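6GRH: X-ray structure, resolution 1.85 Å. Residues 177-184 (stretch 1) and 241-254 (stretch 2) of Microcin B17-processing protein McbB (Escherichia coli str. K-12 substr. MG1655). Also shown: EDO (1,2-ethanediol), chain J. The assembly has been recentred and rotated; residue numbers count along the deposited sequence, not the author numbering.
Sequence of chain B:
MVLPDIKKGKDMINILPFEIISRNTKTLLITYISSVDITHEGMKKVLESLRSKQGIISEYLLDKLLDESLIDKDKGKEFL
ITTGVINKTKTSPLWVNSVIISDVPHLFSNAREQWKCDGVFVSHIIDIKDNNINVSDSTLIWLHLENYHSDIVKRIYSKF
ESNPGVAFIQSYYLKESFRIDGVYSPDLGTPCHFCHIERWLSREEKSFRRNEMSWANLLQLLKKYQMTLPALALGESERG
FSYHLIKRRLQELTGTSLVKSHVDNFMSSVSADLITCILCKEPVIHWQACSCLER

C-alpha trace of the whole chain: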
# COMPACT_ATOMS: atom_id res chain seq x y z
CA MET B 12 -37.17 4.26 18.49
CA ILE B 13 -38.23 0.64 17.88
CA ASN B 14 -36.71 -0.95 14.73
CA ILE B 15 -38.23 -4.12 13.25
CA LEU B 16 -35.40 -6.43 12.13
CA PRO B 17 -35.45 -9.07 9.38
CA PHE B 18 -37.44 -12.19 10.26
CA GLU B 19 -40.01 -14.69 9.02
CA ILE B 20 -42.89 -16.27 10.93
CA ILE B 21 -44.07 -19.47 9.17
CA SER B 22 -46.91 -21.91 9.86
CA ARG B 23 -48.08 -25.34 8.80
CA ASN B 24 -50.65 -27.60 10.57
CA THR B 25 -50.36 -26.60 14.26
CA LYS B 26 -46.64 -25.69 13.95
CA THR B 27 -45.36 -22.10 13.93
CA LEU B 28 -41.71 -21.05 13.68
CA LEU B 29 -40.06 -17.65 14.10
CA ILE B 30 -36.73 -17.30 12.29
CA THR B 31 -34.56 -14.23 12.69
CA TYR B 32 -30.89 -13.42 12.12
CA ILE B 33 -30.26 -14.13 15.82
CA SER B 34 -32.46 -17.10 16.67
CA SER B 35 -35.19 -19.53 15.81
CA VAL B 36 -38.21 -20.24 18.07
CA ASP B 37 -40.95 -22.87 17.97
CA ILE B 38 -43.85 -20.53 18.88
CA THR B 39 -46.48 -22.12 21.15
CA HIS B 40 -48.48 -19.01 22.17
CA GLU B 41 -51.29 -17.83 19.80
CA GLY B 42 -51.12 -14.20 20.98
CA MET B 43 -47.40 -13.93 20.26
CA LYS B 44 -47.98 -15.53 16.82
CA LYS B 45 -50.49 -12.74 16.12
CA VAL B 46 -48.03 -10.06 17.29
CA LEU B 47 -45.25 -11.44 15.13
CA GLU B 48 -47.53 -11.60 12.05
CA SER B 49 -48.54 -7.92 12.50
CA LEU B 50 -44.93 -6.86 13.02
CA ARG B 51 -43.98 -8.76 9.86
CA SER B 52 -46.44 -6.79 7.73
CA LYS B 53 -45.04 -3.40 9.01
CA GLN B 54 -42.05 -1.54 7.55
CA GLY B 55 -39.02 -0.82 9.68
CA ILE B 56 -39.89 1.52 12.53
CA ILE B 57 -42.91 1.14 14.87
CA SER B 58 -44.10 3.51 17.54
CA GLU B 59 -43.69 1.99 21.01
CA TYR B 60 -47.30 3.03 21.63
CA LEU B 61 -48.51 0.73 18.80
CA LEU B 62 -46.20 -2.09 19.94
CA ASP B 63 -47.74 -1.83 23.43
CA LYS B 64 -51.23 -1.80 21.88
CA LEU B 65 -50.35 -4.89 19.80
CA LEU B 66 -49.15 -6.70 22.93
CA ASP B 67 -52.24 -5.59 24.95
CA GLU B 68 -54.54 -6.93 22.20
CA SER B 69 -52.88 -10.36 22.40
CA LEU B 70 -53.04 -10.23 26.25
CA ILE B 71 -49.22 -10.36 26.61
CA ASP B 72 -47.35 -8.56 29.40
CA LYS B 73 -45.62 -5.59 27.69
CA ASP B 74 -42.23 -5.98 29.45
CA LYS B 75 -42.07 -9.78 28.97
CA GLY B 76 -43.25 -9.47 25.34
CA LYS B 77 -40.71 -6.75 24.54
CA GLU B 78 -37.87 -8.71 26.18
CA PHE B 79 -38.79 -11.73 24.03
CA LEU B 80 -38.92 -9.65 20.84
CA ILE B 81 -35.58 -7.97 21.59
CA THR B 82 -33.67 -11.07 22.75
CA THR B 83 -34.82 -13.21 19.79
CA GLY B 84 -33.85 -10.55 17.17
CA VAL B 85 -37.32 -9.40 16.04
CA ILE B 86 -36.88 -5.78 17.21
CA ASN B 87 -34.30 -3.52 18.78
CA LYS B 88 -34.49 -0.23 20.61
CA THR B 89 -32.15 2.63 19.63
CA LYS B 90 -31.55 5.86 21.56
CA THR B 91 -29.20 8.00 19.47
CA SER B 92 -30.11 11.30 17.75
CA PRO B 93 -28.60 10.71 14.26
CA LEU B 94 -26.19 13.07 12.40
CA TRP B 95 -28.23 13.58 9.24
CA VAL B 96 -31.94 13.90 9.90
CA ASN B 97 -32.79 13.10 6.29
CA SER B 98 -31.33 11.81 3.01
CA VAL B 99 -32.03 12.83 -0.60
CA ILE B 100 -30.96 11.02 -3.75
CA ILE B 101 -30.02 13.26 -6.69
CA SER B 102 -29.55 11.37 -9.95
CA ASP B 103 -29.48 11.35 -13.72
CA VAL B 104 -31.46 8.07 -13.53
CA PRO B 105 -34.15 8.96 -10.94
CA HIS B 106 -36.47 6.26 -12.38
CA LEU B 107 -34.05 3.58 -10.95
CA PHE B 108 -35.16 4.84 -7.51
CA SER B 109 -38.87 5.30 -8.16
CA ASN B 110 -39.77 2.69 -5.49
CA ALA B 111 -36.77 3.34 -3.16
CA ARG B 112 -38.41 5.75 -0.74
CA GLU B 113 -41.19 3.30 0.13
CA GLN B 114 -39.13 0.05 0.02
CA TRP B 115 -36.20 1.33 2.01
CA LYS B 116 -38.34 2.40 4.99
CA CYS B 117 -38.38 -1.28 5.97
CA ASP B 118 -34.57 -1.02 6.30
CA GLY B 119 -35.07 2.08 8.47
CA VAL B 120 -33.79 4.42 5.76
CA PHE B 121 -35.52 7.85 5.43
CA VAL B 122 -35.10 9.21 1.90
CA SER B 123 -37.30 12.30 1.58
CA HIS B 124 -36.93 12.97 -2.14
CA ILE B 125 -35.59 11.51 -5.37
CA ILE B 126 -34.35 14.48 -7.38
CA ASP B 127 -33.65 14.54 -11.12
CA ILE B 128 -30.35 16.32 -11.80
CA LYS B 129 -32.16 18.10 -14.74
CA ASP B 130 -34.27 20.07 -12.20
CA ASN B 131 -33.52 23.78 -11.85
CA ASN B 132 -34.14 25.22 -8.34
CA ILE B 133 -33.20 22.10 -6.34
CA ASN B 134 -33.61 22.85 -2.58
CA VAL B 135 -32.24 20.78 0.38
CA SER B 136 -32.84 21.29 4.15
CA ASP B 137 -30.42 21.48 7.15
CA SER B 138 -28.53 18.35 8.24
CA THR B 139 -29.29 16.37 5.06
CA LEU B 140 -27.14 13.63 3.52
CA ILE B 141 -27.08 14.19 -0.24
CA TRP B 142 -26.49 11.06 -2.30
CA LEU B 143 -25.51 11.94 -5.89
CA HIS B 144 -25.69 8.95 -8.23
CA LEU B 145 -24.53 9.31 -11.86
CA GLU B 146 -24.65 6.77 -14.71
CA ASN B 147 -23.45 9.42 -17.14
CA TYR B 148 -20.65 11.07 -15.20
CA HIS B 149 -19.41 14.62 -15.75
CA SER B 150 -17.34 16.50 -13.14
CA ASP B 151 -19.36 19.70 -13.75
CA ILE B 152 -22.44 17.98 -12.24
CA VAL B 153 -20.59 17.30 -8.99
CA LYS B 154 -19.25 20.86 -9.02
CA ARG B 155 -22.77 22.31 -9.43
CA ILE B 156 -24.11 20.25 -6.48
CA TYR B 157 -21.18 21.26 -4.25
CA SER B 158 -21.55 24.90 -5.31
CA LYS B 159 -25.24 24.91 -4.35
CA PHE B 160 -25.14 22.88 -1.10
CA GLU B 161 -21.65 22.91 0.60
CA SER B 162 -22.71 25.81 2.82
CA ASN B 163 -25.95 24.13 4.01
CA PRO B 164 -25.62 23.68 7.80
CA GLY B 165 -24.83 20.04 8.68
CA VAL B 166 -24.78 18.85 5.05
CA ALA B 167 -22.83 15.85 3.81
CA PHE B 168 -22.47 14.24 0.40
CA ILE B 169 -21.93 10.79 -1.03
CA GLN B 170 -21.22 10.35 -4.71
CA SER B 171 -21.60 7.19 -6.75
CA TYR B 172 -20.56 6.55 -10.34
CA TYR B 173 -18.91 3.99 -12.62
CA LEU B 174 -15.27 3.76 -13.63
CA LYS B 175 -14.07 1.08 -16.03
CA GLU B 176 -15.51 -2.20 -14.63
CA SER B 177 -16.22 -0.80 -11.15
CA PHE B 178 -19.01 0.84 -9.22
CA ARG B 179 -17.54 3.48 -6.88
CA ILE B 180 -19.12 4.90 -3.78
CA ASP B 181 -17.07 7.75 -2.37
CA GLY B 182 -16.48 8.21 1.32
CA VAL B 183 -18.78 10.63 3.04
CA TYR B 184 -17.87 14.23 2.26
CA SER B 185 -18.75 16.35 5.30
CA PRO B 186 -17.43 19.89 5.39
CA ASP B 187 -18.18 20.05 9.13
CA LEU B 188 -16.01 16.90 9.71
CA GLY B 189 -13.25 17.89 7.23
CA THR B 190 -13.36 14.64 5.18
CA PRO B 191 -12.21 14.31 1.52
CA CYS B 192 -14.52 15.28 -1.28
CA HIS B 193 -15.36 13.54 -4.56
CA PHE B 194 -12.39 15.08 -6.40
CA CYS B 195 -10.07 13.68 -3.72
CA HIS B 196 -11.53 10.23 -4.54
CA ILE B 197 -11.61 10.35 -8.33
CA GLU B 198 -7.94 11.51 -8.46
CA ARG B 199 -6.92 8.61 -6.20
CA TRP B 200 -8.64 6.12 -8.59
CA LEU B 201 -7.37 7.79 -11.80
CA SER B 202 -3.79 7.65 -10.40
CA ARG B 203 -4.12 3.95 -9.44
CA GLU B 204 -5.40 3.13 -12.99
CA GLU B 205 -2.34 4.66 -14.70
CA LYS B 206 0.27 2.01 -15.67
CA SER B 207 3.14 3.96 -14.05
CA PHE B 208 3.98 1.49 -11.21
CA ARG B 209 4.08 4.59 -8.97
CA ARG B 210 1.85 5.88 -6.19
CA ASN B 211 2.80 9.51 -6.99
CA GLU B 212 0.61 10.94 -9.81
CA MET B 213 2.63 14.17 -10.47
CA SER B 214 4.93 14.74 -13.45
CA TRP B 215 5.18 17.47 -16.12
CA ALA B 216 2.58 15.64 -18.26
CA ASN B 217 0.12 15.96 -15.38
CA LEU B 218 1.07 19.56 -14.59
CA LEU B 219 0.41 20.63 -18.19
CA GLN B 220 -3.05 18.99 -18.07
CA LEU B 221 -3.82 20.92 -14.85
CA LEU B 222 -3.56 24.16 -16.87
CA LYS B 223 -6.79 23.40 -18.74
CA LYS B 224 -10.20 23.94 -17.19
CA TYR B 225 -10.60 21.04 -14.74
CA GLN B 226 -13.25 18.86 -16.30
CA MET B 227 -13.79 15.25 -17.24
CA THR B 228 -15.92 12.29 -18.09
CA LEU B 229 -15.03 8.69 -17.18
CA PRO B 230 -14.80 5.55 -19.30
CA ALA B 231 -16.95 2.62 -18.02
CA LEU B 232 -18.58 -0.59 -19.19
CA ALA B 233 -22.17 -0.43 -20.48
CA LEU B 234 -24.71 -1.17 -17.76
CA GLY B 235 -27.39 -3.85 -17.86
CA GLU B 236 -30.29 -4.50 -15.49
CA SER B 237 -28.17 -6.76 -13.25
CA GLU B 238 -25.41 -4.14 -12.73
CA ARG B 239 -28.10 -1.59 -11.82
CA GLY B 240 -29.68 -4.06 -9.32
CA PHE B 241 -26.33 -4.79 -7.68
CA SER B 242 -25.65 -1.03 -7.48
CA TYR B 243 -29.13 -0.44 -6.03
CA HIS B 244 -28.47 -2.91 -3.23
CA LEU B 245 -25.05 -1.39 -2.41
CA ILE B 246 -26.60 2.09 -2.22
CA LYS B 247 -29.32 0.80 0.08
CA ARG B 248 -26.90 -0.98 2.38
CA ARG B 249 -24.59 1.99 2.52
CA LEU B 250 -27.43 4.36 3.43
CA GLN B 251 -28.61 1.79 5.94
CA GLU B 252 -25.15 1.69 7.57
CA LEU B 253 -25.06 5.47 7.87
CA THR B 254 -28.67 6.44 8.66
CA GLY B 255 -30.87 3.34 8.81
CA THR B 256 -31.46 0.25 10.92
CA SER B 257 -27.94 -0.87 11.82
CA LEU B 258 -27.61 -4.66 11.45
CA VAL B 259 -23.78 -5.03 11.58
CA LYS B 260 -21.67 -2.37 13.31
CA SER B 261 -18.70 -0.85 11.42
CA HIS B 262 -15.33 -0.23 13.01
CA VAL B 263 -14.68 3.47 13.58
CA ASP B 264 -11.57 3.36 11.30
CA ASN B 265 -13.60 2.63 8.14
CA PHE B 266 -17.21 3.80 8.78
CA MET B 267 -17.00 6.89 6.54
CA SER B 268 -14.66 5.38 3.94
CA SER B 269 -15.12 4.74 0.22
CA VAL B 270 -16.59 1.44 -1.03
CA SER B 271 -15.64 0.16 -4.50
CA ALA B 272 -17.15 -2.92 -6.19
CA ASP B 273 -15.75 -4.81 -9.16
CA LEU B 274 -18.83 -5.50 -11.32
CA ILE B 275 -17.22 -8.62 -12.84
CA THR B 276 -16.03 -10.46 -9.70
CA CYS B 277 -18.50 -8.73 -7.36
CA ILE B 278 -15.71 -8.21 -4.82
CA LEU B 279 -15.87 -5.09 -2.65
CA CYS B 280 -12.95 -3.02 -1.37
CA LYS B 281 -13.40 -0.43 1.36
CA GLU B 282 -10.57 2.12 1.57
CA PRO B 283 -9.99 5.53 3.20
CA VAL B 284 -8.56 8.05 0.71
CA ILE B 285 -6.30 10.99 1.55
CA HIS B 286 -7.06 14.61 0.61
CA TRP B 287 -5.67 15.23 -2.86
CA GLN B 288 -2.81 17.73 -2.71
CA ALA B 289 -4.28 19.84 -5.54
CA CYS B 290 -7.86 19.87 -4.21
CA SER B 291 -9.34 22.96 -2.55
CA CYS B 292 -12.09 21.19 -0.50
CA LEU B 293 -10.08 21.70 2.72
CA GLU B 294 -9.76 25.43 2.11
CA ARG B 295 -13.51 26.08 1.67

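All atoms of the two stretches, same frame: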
# COMPACT_ATOMS: atom_id res chain seq x y z
N SER B 177 -15.85 -0.95 -12.54
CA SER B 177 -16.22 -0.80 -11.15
C SER B 177 -17.38 0.16 -10.92
O SER B 177 -17.61 1.10 -11.71
CB SER B 177 -15.04 -0.32 -10.32
OG SER B 177 -14.73 1.03 -10.62
N PHE B 178 -18.06 -0.09 -9.82
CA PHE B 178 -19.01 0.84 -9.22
C PHE B 178 -18.29 1.44 -8.01
O PHE B 178 -17.79 0.73 -7.14
CB PHE B 178 -20.29 0.12 -8.86
CG PHE B 178 -21.33 1.00 -8.20
CD1 PHE B 178 -21.70 2.20 -8.78
CD2 PHE B 178 -21.89 0.63 -6.99
CE1 PHE B 178 -22.64 3.01 -8.17
CE2 PHE B 178 -22.84 1.43 -6.38
CZ PHE B 178 -23.21 2.64 -6.96
N ARG B 179 -18.22 2.76 -7.95
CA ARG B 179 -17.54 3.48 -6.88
C ARG B 179 -18.52 4.22 -6.01
O ARG B 179 -19.39 4.93 -6.51
CB ARG B 179 -16.59 4.53 -7.48
CG ARG B 179 -15.54 3.94 -8.38
CD ARG B 179 -14.51 3.22 -7.56
NE ARG B 179 -13.48 2.64 -8.43
CZ ARG B 179 -12.29 2.20 -8.02
NH1 ARG B 179 -11.91 2.28 -6.75
NH2 ARG B 179 -11.47 1.70 -8.93
N ILE B 180 -18.38 4.08 -4.70
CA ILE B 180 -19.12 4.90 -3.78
C ILE B 180 -18.06 5.65 -2.99
O ILE B 180 -17.27 5.04 -2.26
CB ILE B 180 -20.01 4.08 -2.83
CG1 ILE B 180 -21.03 3.24 -3.62
CG2 ILE B 180 -20.70 5.01 -1.83
CD1 ILE B 180 -21.75 2.23 -2.76
N ASP B 181 -18.04 6.97 -3.10
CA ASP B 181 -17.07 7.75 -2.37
C ASP B 181 -17.34 7.69 -0.87
O ASP B 181 -18.46 7.39 -0.42
CB ASP B 181 -17.07 9.22 -2.82
CG ASP B 181 -16.57 9.41 -4.23
OD1 ASP B 181 -15.90 8.49 -4.79
OD2 ASP B 181 -16.86 10.52 -4.79
N GLY B 182 -16.31 7.94 -0.09
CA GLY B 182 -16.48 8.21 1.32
C GLY B 182 -17.40 9.40 1.52
O GLY B 182 -17.62 10.20 0.62
N VAL B 183 -17.88 9.55 2.74
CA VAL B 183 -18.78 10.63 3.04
C VAL B 183 -17.97 11.91 3.06
O VAL B 183 -16.97 12.00 3.77
CB VAL B 183 -19.45 10.45 4.41
CG1 VAL B 183 -20.32 11.67 4.71
CG2 VAL B 183 -20.29 9.19 4.44
N TYR B 184 -18.37 12.87 2.23
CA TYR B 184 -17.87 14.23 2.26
C TYR B 184 -18.69 15.14 3.16
O TYR B 184 -19.80 15.55 2.81
CB TYR B 184 -17.83 14.79 0.83
CG TYR B 184 -17.40 16.23 0.76
CD1 TYR B 184 -16.34 16.72 1.56
CD2 TYR B 184 -18.03 17.12 -0.09
CE1 TYR B 184 -15.96 18.06 1.52
CE2 TYR B 184 -17.66 18.45 -0.15
CZ TYR B 184 -16.64 18.92 0.64
OH TYR B 184 -16.33 20.24 0.55
N PHE B 241 -27.48 -4.67 -8.59
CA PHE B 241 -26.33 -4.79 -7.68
C PHE B 241 -26.01 -3.44 -7.06
O PHE B 241 -25.89 -3.32 -5.84
CB PHE B 241 -25.15 -5.33 -8.49
CG PHE B 241 -23.91 -5.64 -7.70
CD1 PHE B 241 -23.77 -6.85 -7.00
CD2 PHE B 241 -22.84 -4.77 -7.71
CE1 PHE B 241 -22.60 -7.16 -6.31
CE2 PHE B 241 -21.67 -5.07 -7.03
CZ PHE B 241 -21.55 -6.26 -6.32
N SER B 242 -25.90 -2.42 -7.92
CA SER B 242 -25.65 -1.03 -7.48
C SER B 242 -26.72 -0.54 -6.50
O SER B 242 -26.42 0.05 -5.47
CB SER B 242 -25.61 -0.10 -8.69
OG SER B 242 -24.54 -0.44 -9.58
N TYR B 243 -27.97 -0.81 -6.85
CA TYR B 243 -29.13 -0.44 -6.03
C TYR B 243 -29.02 -1.02 -4.61
O TYR B 243 -29.23 -0.30 -3.63
CB TYR B 243 -30.39 -0.95 -6.71
CG TYR B 243 -31.73 -0.53 -6.18
CD1 TYR B 243 -32.22 0.75 -6.40
CD2 TYR B 243 -32.56 -1.45 -5.53
CE1 TYR B 243 -33.50 1.12 -5.97
CE2 TYR B 243 -33.85 -1.09 -5.09
CZ TYR B 243 -34.31 0.20 -5.33
OH TYR B 243 -35.55 0.57 -4.89
N HIS B 244 -28.66 -2.30 -4.52
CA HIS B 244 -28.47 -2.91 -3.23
C HIS B 244 -27.31 -2.29 -2.43
O HIS B 244 -27.45 -2.06 -1.22
CB HIS B 244 -28.26 -4.41 -3.40
CG HIS B 244 -28.25 -5.16 -2.11
ND1 HIS B 244 -29.35 -5.21 -1.26
CD2 HIS B 244 -27.27 -5.88 -1.52
CE1 HIS B 244 -29.02 -5.92 -0.19
NE2 HIS B 244 -27.78 -6.35 -0.33
N LEU B 245 -26.17 -2.05 -3.08
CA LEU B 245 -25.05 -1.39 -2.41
C LEU B 245 -25.35 0.00 -1.88
O LEU B 245 -24.93 0.35 -0.77
CB LEU B 245 -23.80 -1.37 -3.31
CG LEU B 245 -23.07 -2.68 -3.50
CD1 LEU B 245 -21.87 -2.48 -4.43
CD2 LEU B 245 -22.55 -3.22 -2.20
N ILE B 246 -26.10 0.78 -2.65
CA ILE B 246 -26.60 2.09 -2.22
C ILE B 246 -27.48 1.95 -0.97
O ILE B 246 -27.25 2.62 0.06
CB ILE B 246 -27.34 2.80 -3.37
CG1 ILE B 246 -26.37 3.17 -4.51
CG2 ILE B 246 -28.03 4.08 -2.89
CD1 ILE B 246 -27.02 3.68 -5.77
N LYS B 247 -28.45 1.04 -1.05
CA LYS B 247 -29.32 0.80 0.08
C LYS B 247 -28.56 0.43 1.35
O LYS B 247 -28.77 1.03 2.42
CB LYS B 247 -30.35 -0.29 -0.25
CG LYS B 247 -31.42 -0.36 0.83
CD LYS B 247 -32.29 -1.59 0.70
CE LYS B 247 -31.64 -2.77 1.40
NZ LYS B 247 -32.60 -3.88 1.34
N ARG B 248 -27.64 -0.54 1.22
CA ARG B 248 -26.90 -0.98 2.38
C ARG B 248 -25.98 0.08 2.94
O ARG B 248 -25.84 0.19 4.14
CB ARG B 248 -26.11 -2.24 2.12
CG ARG B 248 -26.99 -3.44 1.95
CD ARG B 248 -27.89 -3.69 3.16
NE ARG B 248 -28.35 -5.07 3.13
CZ ARG B 248 -29.43 -5.54 3.74
NH1 ARG B 248 -30.22 -4.76 4.48
NH2 ARG B 248 -29.69 -6.83 3.63
N ARG B 249 -25.41 0.90 2.06
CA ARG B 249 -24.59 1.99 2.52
C ARG B 249 -25.40 3.05 3.27
O ARG B 249 -25.00 3.51 4.34
CB ARG B 249 -23.75 2.55 1.35
CG ARG B 249 -22.76 3.60 1.79
CD ARG B 249 -21.61 2.97 2.55
NE ARG B 249 -20.68 3.98 2.98
CZ ARG B 249 -20.23 4.18 4.22
NH1 ARG B 249 -20.57 3.38 5.24
NH2 ARG B 249 -19.39 5.19 4.43
N LEU B 250 -26.54 3.44 2.73
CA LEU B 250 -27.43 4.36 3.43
C LEU B 250 -27.89 3.79 4.75
O LEU B 250 -27.99 4.51 5.75
CB LEU B 250 -28.65 4.72 2.57
CG LEU B 250 -28.53 5.87 1.58
CD1 LEU B 250 -29.79 5.93 0.74
CD2 LEU B 250 -28.26 7.20 2.28
N GLN B 251 -28.20 2.49 4.73
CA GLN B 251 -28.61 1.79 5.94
C GLN B 251 -27.53 1.84 7.02
O GLN B 251 -27.84 2.17 8.17
CB GLN B 251 -29.04 0.37 5.61
CG GLN B 251 -29.55 -0.41 6.80
CD GLN B 251 -30.19 -1.72 6.40
OE1 GLN B 251 -30.24 -2.09 5.22
NE2 GLN B 251 -30.79 -2.39 7.37
N GLU B 252 -26.26 1.60 6.63
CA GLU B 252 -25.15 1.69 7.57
C GLU B 252 -25.07 3.04 8.23
O GLU B 252 -24.82 3.13 9.43
CB GLU B 252 -23.79 1.47 6.88
CG GLU B 252 -23.50 0.06 6.50
CD GLU B 252 -22.28 -0.07 5.56
OE1 GLU B 252 -21.52 0.91 5.38
OE2 GLU B 252 -22.10 -1.18 5.01
N LEU B 253 -25.25 4.08 7.43
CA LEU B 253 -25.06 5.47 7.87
C LEU B 253 -26.24 6.05 8.63
O LEU B 253 -26.03 6.74 9.63
CB LEU B 253 -24.75 6.38 6.67
CG LEU B 253 -23.38 6.10 6.00
CD1 LEU B 253 -23.34 6.75 4.63
CD2 LEU B 253 -22.24 6.60 6.86
N THR B 254 -27.46 5.78 8.15
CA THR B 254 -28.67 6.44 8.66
C THR B 254 -29.82 5.51 9.00
O THR B 254 -30.84 5.98 9.49
CB THR B 254 -29.24 7.47 7.63
OG1 THR B 254 -29.68 6.78 6.43
CG2 THR B 254 -28.20 8.51 7.27
C1 EDO J . -32.87 -7.69 4.69
O1 EDO J . -31.86 -7.48 5.68
C2 EDO J . -32.73 -9.11 4.17
O2 EDO J . -33.44 -9.28 2.95
O HOH W 1 -18.86 5.39 1.45

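Strand 177-180 of McbB lies along helix 241-254, the two running in nearly the same direction (19° between axes, 10.2 Å at closest approach), and the loop after the strand continues the contact to Val 183. No direct hydrogen bond joins the stretches; side-chain packing and one water do. Along the strand, Phe 178 and Ile 180 point toward the helix, whereas Arg 179, between them, is out of its reach and turns back on its own strand, its NE donating to Ser 177 OG (3.0 Å).

Phe 178, with chi1 t, extends its ring to the helix. Ser 242 covers one face: its CB sits 4.0 Å from the ring centroid, 14° off the normal, a CH-pi contact, and its OG, in rotamer m, is 3.8 Å from Phe 178 CG. The ring edge meets aliphatic carbon, Phe 178 CD2 lying 4.0 Å from Leu 245 CD1 and Phe 178 CZ 4.0 Å from Ile 246 CG1. The CA-to-CB bond of Ile 246 points sideways, but its mt side chain ends nearer the strand. Ile 180, also mt, places CD1 4.2 Å from Leu 245 CB, one helical turn beyond Ser 242.

The CG of Arg 249 lies 4.4 Å from Ile 180 CG2, and the chain, t at chi1 and p at chi2, brings the guanidinium close to the loop. There NE donates to water 1 (2.8 Å from Arg 249 NE to the water oxygen), which in turn donates to Asp 181 O (2.8 Å from that oxygen), bridging helix and loop backbone. On the helix itself, Arg 249 NH1 forms a salt bridge with Glu 252 OE1 (2.7 Å). Val 183, chi1 t, closes the contact: its CG2 lies 3.9 Å from Leu 253 CD1 and 4.1 Å from Arg 249 NH2.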